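Local coordinates for DMATS type aromatic prenyltransferase (PDB 6ZS0), which probably catalyses the transfer of a dimethylallyl group to C5 of the indole ring of tryptophan, as a bacterial aromatic prenyltransferase of the DMATS type, at residues A32-D37 / R107-T112; R290-L295 / V304-L309. All coordinates share one frame; numbering follows the deposited sequence.

Interaction 1: A32-D37 / R107-T112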
loop_
_atom_site.group_PDB
_atom_site.type_symbol
_atom_site.label_atom_id
_atom_site.label_comp_id
_atom_site.label_asym_id
_atom_site.label_seq_id
_atom_site.Cartn_x
_atom_site.Cartn_y
_atom_site.Cartn_z
ATOM N N ALA A 32 -11.408 -13.586 -2.859
ATOM C CA ALA A 32 -12.405 -12.836 -3.643
ATOM C C ALA A 32 -13.621 -12.541 -2.753
ATOM O O ALA A 32 -14.098 -11.392 -2.764
ATOM C CB ALA A 32 -12.783 -13.591 -4.874
ATOM N N GLN A 33 -14.070 -13.531 -1.976
ATOM C CA GLN A 33 -15.201 -13.358 -1.032
ATOM C C GLN A 33 -14.790 -12.350 0.062
ATOM O O GLN A 33 -15.598 -11.494 0.422
ATOM C CB GLN A 33 -15.632 -14.716 -0.469
ATOM C CG GLN A 33 -16.635 -14.613 0.668
ATOM C CD GLN A 33 -17.128 -15.961 1.143
ATOM O OE1 GLN A 33 -16.357 -16.916 1.267
ATOM N NE2 GLN A 33 -18.416 -16.038 1.453
ATOM N N VAL A 34 -13.561 -12.421 0.552
ATOM C CA VAL A 34 -13.087 -11.502 1.618
ATOM C C VAL A 34 -13.124 -10.054 1.079
ATOM O O VAL A 34 -13.568 -9.160 1.832
ATOM C CB VAL A 34 -11.697 -11.906 2.121
ATOM C CG1 VAL A 34 -11.054 -10.839 2.988
ATOM C CG2 VAL A 34 -11.746 -13.227 2.873
ATOM N N LEU A 35 -12.712 -9.844 -0.173
ATOM C CA LEU A 35 -12.626 -8.478 -0.756
ATOM C C LEU A 35 -14.040 -7.951 -0.961
ATOM O O LEU A 35 -14.317 -6.834 -0.559
ATOM C CB LEU A 35 -11.871 -8.500 -2.081
ATOM C CG LEU A 35 -11.866 -7.160 -2.829
ATOM C CD1 LEU A 35 -11.307 -6.046 -1.953
ATOM C CD2 LEU A 35 -11.117 -7.258 -4.140
ATOM N N THR A 36 -14.933 -8.780 -1.514
ATOM C CA THR A 36 -16.352 -8.400 -1.691
ATOM C C THR A 36 -16.919 -7.977 -0.340
ATOM O O THR A 36 -17.578 -6.953 -0.280
ATOM C CB THR A 36 -17.182 -9.555 -2.278
ATOM O OG1 THR A 36 -16.645 -9.822 -3.566
ATOM C CG2 THR A 36 -18.654 -9.243 -2.363
ATOM N N ASP A 37 -16.711 -8.768 0.707
ATOM C CA ASP A 37 -17.291 -8.464 2.043
ATOM C C ASP A 37 -16.658 -7.182 2.607
ATOM O O ASP A 37 -17.378 -6.398 3.197
ATOM C CB ASP A 37 -17.119 -9.625 3.028
ATOM C CG ASP A 37 -17.939 -9.455 4.308
ATOM O OD1 ASP A 37 -19.180 -9.383 4.226
ATOM O OD2 ASP A 37 -17.329 -9.377 5.377
ATOM N N ARG A 107 -13.277 -11.556 14.078
ATOM C CA ARG A 107 -14.202 -12.609 14.585
ATOM C C ARG A 107 -14.063 -13.850 13.709
ATOM O O ARG A 107 -14.303 -14.972 14.208
ATOM C CB ARG A 107 -15.633 -12.114 14.632
ATOM C CG ARG A 107 -15.864 -11.009 15.648
ATOM C CD ARG A 107 -17.345 -10.791 15.871
ATOM N NE ARG A 107 -18.061 -10.458 14.648
ATOM C CZ ARG A 107 -18.164 -9.251 14.101
ATOM N NH1 ARG A 107 -18.859 -9.099 12.986
ATOM N NH2 ARG A 107 -17.579 -8.200 14.659
ATOM N N ARG A 108 -13.673 -13.684 12.466
ATOM C CA ARG A 108 -13.501 -14.816 11.538
ATOM C C ARG A 108 -12.195 -15.563 11.825
ATOM O O ARG A 108 -12.240 -16.825 11.864
ATOM C CB ARG A 108 -13.521 -14.327 10.099
ATOM C CG ARG A 108 -13.397 -15.442 9.072
ATOM C CD ARG A 108 -13.711 -14.944 7.695
ATOM N NE ARG A 108 -13.466 -16.010 6.735
ATOM C CZ ARG A 108 -13.683 -15.932 5.438
ATOM N NH1 ARG A 108 -13.388 -16.970 4.672
ATOM N NH2 ARG A 108 -14.180 -14.829 4.909
ATOM N N TRP A 109 -11.080 -14.844 11.929
ATOM C CA TRP A 109 -9.711 -15.441 12.034
ATOM C C TRP A 109 -9.117 -15.332 13.446
ATOM O O TRP A 109 -8.070 -15.937 13.690
ATOM C CB TRP A 109 -8.781 -14.830 10.985
ATOM C CG TRP A 109 -9.258 -15.111 9.601
ATOM C CD1 TRP A 109 -9.507 -16.333 9.061
ATOM C CD2 TRP A 109 -9.561 -14.147 8.577
ATOM N NE1 TRP A 109 -9.965 -16.199 7.777
ATOM C CE2 TRP A 109 -10.002 -14.877 7.449
ATOM C CE3 TRP A 109 -9.516 -12.750 8.504
ATOM C CZ2 TRP A 109 -10.387 -14.247 6.266
ATOM C CZ3 TRP A 109 -9.894 -12.129 7.329
ATOM C CH2 TRP A 109 -10.326 -12.872 6.229
ATOM N N HIS A 110 -9.762 -14.590 14.338
ATOM C CA HIS A 110 -9.440 -14.548 15.784
ATOM C C HIS A 110 -8.028 -13.981 16.007
ATOM O O HIS A 110 -7.417 -14.349 17.046
ATOM C CB HIS A 110 -9.640 -15.949 16.407
ATOM C CG HIS A 110 -10.760 -16.750 15.806
ATOM N ND1 HIS A 110 -12.092 -16.520 16.105
ATOM C CD2 HIS A 110 -10.750 -17.776 14.928
ATOM C CE1 HIS A 110 -12.846 -17.374 15.434
ATOM N NE2 HIS A 110 -12.048 -18.150 14.702
ATOM N N PHE A 111 -7.531 -13.103 15.115
ATOM C CA PHE A 111 -6.317 -12.289 15.383
ATOM C C PHE A 111 -6.648 -11.320 16.525
ATOM O O PHE A 111 -7.836 -11.046 16.814
ATOM C CB PHE A 111 -5.761 -11.605 14.127
ATOM C CG PHE A 111 -6.695 -10.680 13.398
ATOM C CD1 PHE A 111 -7.365 -11.108 12.267
ATOM C CD2 PHE A 111 -6.863 -9.369 13.811
ATOM C CE1 PHE A 111 -8.222 -10.263 11.589
ATOM C CE2 PHE A 111 -7.737 -8.531 13.133
ATOM C CZ PHE A 111 -8.413 -8.980 12.027
ATOM N N THR A 112 -5.624 -10.855 17.218
ATOM C CA THR A 112 -5.779 -9.965 18.396
ATOM C C THR A 112 -5.895 -8.521 17.886
ATOM O O THR A 112 -5.135 -8.150 16.960
ATOM C CB THR A 112 -4.644 -10.214 19.397
ATOM O OG1 THR A 112 -4.963 -11.466 20.025
ATOM C CG2 THR A 112 -4.488 -9.118 20.428
HETATM O O HOH W 1 -14.143 -16.060 2.285
#

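Interaction 2: R290-L295 / V304-L309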
loop_
_atom_site.group_PDB
_atom_site.type_symbol
_atom_site.label_atom_id
_atom_site.label_comp_id
_atom_site.label_asym_id
_atom_site.label_seq_id
_atom_site.Cartn_x
_atom_site.Cartn_y
_atom_site.Cartn_z
ATOM N N ARG A 290 11.991 -0.597 -15.528
ATOM C CA ARG A 290 12.714 -0.184 -14.301
ATOM C C ARG A 290 12.463 -1.196 -13.192
ATOM O O ARG A 290 13.407 -1.582 -12.513
ATOM C CB ARG A 290 12.263 1.202 -13.848
ATOM C CG ARG A 290 12.647 2.302 -14.814
ATOM C CD ARG A 290 12.229 3.672 -14.342
ATOM N NE ARG A 290 12.293 4.673 -15.386
ATOM C CZ ARG A 290 11.887 5.930 -15.240
ATOM N NH1 ARG A 290 11.457 6.361 -14.061
ATOM N NH2 ARG A 290 11.927 6.757 -16.265
ATOM N N ALA A 291 11.220 -1.640 -13.007
ATOM C CA ALA A 291 10.936 -2.677 -11.996
ATOM C C ALA A 291 11.777 -3.921 -12.276
ATOM O O ALA A 291 12.312 -4.531 -11.303
ATOM C CB ALA A 291 9.482 -3.000 -12.001
ATOM N N SER A 292 11.864 -4.312 -13.544
ATOM C CA SER A 292 12.597 -5.537 -13.956
ATOM C C SER A 292 14.081 -5.380 -13.595
ATOM O O SER A 292 14.668 -6.339 -13.079
ATOM C CB SER A 292 12.362 -5.831 -15.404
ATOM O OG SER A 292 10.997 -6.133 -15.647
ATOM N N THR A 293 14.659 -4.201 -13.807
ATOM C CA THR A 293 16.070 -3.879 -13.441
ATOM C C THR A 293 16.261 -4.010 -11.924
ATOM O O THR A 293 17.250 -4.618 -11.497
ATOM C CB THR A 293 16.486 -2.493 -13.931
ATOM O OG1 THR A 293 16.315 -2.480 -15.349
ATOM C CG2 THR A 293 17.915 -2.150 -13.559
ATOM N N VAL A 294 15.354 -3.470 -11.122
ATOM C CA VAL A 294 15.466 -3.546 -9.635
ATOM C C VAL A 294 15.423 -5.011 -9.203
ATOM O O VAL A 294 16.230 -5.420 -8.328
ATOM C CB VAL A 294 14.361 -2.737 -8.940
ATOM C CG1 VAL A 294 14.408 -2.936 -7.431
ATOM C CG2 VAL A 294 14.461 -1.255 -9.295
ATOM N N LEU A 295 14.493 -5.777 -9.760
ATOM C CA LEU A 295 14.340 -7.200 -9.407
ATOM C C LEU A 295 15.643 -7.937 -9.742
ATOM O O LEU A 295 16.179 -8.669 -8.845
ATOM C CB LEU A 295 13.141 -7.772 -10.162
ATOM C CG LEU A 295 11.781 -7.353 -9.618
ATOM C CD1 LEU A 295 10.684 -7.740 -10.600
ATOM C CD2 LEU A 295 11.524 -7.987 -8.259
ATOM N N VAL A 304 6.928 -12.771 -13.720
ATOM C CA VAL A 304 5.636 -12.768 -12.975
ATOM C C VAL A 304 5.054 -11.349 -13.014
ATOM O O VAL A 304 3.853 -11.222 -13.205
ATOM C CB VAL A 304 5.773 -13.301 -11.533
ATOM C CG1 VAL A 304 4.579 -12.950 -10.663
ATOM C CG2 VAL A 304 5.977 -14.805 -11.507
ATOM N N LEU A 305 5.877 -10.312 -12.878
ATOM C CA LEU A 305 5.356 -8.919 -12.884
ATOM C C LEU A 305 4.799 -8.574 -14.270
ATOM O O LEU A 305 3.781 -7.882 -14.322
ATOM C CB LEU A 305 6.443 -7.943 -12.455
ATOM C CG LEU A 305 5.997 -6.482 -12.359
ATOM C CD1 LEU A 305 4.928 -6.263 -11.280
ATOM C CD2 LEU A 305 7.192 -5.587 -12.089
ATOM N N HIS A 306 5.410 -9.075 -15.351
ATOM C CA HIS A 306 4.867 -8.884 -16.729
ATOM C C HIS A 306 3.485 -9.534 -16.843
ATOM O O HIS A 306 2.572 -8.898 -17.398
ATOM C CB HIS A 306 5.825 -9.425 -17.797
ATOM C CG HIS A 306 7.077 -8.640 -17.923
ATOM N ND1 HIS A 306 7.994 -8.559 -16.908
ATOM C CD2 HIS A 306 7.580 -7.915 -18.945
ATOM C CE1 HIS A 306 9.001 -7.808 -17.281
ATOM N NE2 HIS A 306 8.784 -7.416 -18.539
ATOM N N ARG A 307 3.316 -10.740 -16.314
ATOM C CA ARG A 307 2.004 -11.427 -16.322
ATOM C C ARG A 307 1.018 -10.675 -15.420
ATOM O O ARG A 307 -0.170 -10.636 -15.770
ATOM C CB ARG A 307 2.147 -12.880 -15.878
ATOM C CG ARG A 307 2.954 -13.708 -16.867
ATOM C CD ARG A 307 2.908 -15.192 -16.565
ATOM N NE ARG A 307 4.162 -15.648 -15.978
ATOM C CZ ARG A 307 4.297 -16.254 -14.796
ATOM N NH1 ARG A 307 3.242 -16.505 -14.022
ATOM N NH2 ARG A 307 5.504 -16.616 -14.397
ATOM N N ALA A 308 1.499 -10.108 -14.307
ATOM C CA ALA A 308 0.642 -9.377 -13.343
ATOM C C ALA A 308 -0.002 -8.186 -14.051
ATOM O O ALA A 308 -1.188 -7.970 -13.878
ATOM C CB ALA A 308 1.457 -8.952 -12.156
ATOM N N LEU A 309 0.759 -7.405 -14.807
ATOM C CA LEU A 309 0.173 -6.254 -15.521
ATOM C C LEU A 309 -0.925 -6.717 -16.485
ATOM O O LEU A 309 -1.987 -6.108 -16.472
ATOM C CB LEU A 309 1.256 -5.415 -16.202
ATOM C CG LEU A 309 1.619 -4.181 -15.394
ATOM C CD1 LEU A 309 2.207 -4.603 -14.055
ATOM C CD2 LEU A 309 2.573 -3.273 -16.159
#

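Interaction 1: A32-D37 / R107-T112
Val-34, in the second half of helix 25-39, faces Arg-108 and Trp-109 on the last turn of helix 91-109, yet the backbones stay well apart: the nearest CA atoms, those of Val-34 and Arg-108, are 10.5 Å from each other, so long side chains span the gap. From the valine, CG2 does most of the touching. It lies 3.7 Å from CH2 of Trp-109, at the edge of the indole and near its plane, and 3.6 Å from NH2 of Arg-108. The arginine leaves its helix with CG anti to the backbone N (chi1 -178°) and runs extended to NE, which carries the chain over one face of the indole, with CG near the ring's rim; CZ2 of Trp-109 sits 3.5 Å from the guanidinium plane, offset toward its rim. At the exposed margin a water links the helices, donating to OE1 of Gln-33 (2.6 Å) and accepting from NH1 of Arg-108 (2.7 Å). OD2 of Asp-37 stays 6.3 Å from NH2 of Arg-108, too far for a salt bridge between them, though the opposite charges may attract weakly. Trp-109 also packs on Val-145 and Pro-146. This is peripheral helix-to-helix packing in the outer helical layer of the ABBA prenyltransferase barrel.

Interaction 2: R290-L295 / V304-L309
Leu-305 and Ala-291 form the tight part of this contact between helix 284-297 and helix 303-312, whose short segments run roughly antiparallel, at 151°, with their axes 11.0 Å apart at closest approach. With CG of Leu-305 anti to its backbone N (chi1 -177°), the branch tip CD2 is carried across to CB of Ala-291 at 3.5 Å, closer than carbon atoms usually pack. CD1 of Leu-295 reaches the same methyl more loosely, 4.4 Å from CD2 of Leu-305. All three residues are buried, and the barrel lies beneath them: Leu-295 rests on Val-339 and Phe-70, Leu-305 on Ala-341.

On the outer side the contact turns polar, where the exposed His-306 meets the buried Ser-292. The histidine reaches across edge-on, its CE1 3.1 Å from OG of Ser-292, which lies near the plane of the imidazole. No hydrogen bond links the two helices here. Each polar group instead bonds near home, OG of Ser-292 to the carbonyl oxygen of Leu-288 and ND1 of His-306 to that of Ala-302, and these bonds help to fix the hydroxyl and the ring where they meet. The polarised C-H at CE1 facing an oxygen is probably mildly attractive. Cohesion across the pair therefore rests chiefly on the aliphatic contacts of Leu-305 with Ala-291 and Leu-295, with the histidine lying at the solvent margin.

How the interactions relate
Interactions 1 and 2 belong to the helical outer layer that surrounds the ten-stranded antiparallel barrel, but they do not touch: their centres are 29 Å apart and their nearest atoms about 14 Å. Interaction 1 joins helices distant in sequence, 70 residues apart at the closest ends of the segments, whereas interaction 2 closes a hairpin of consecutive helices. Their centres lie about 18 Å and 17 Å from the centre of the chain. In ABBA prenyltransferases the substrates bind inside the barrel, whereas both contacts lie in the helical layer outside it; of the two, 290-295/304-309 is the more buried, packing directly on strands 64-70 and 338-344.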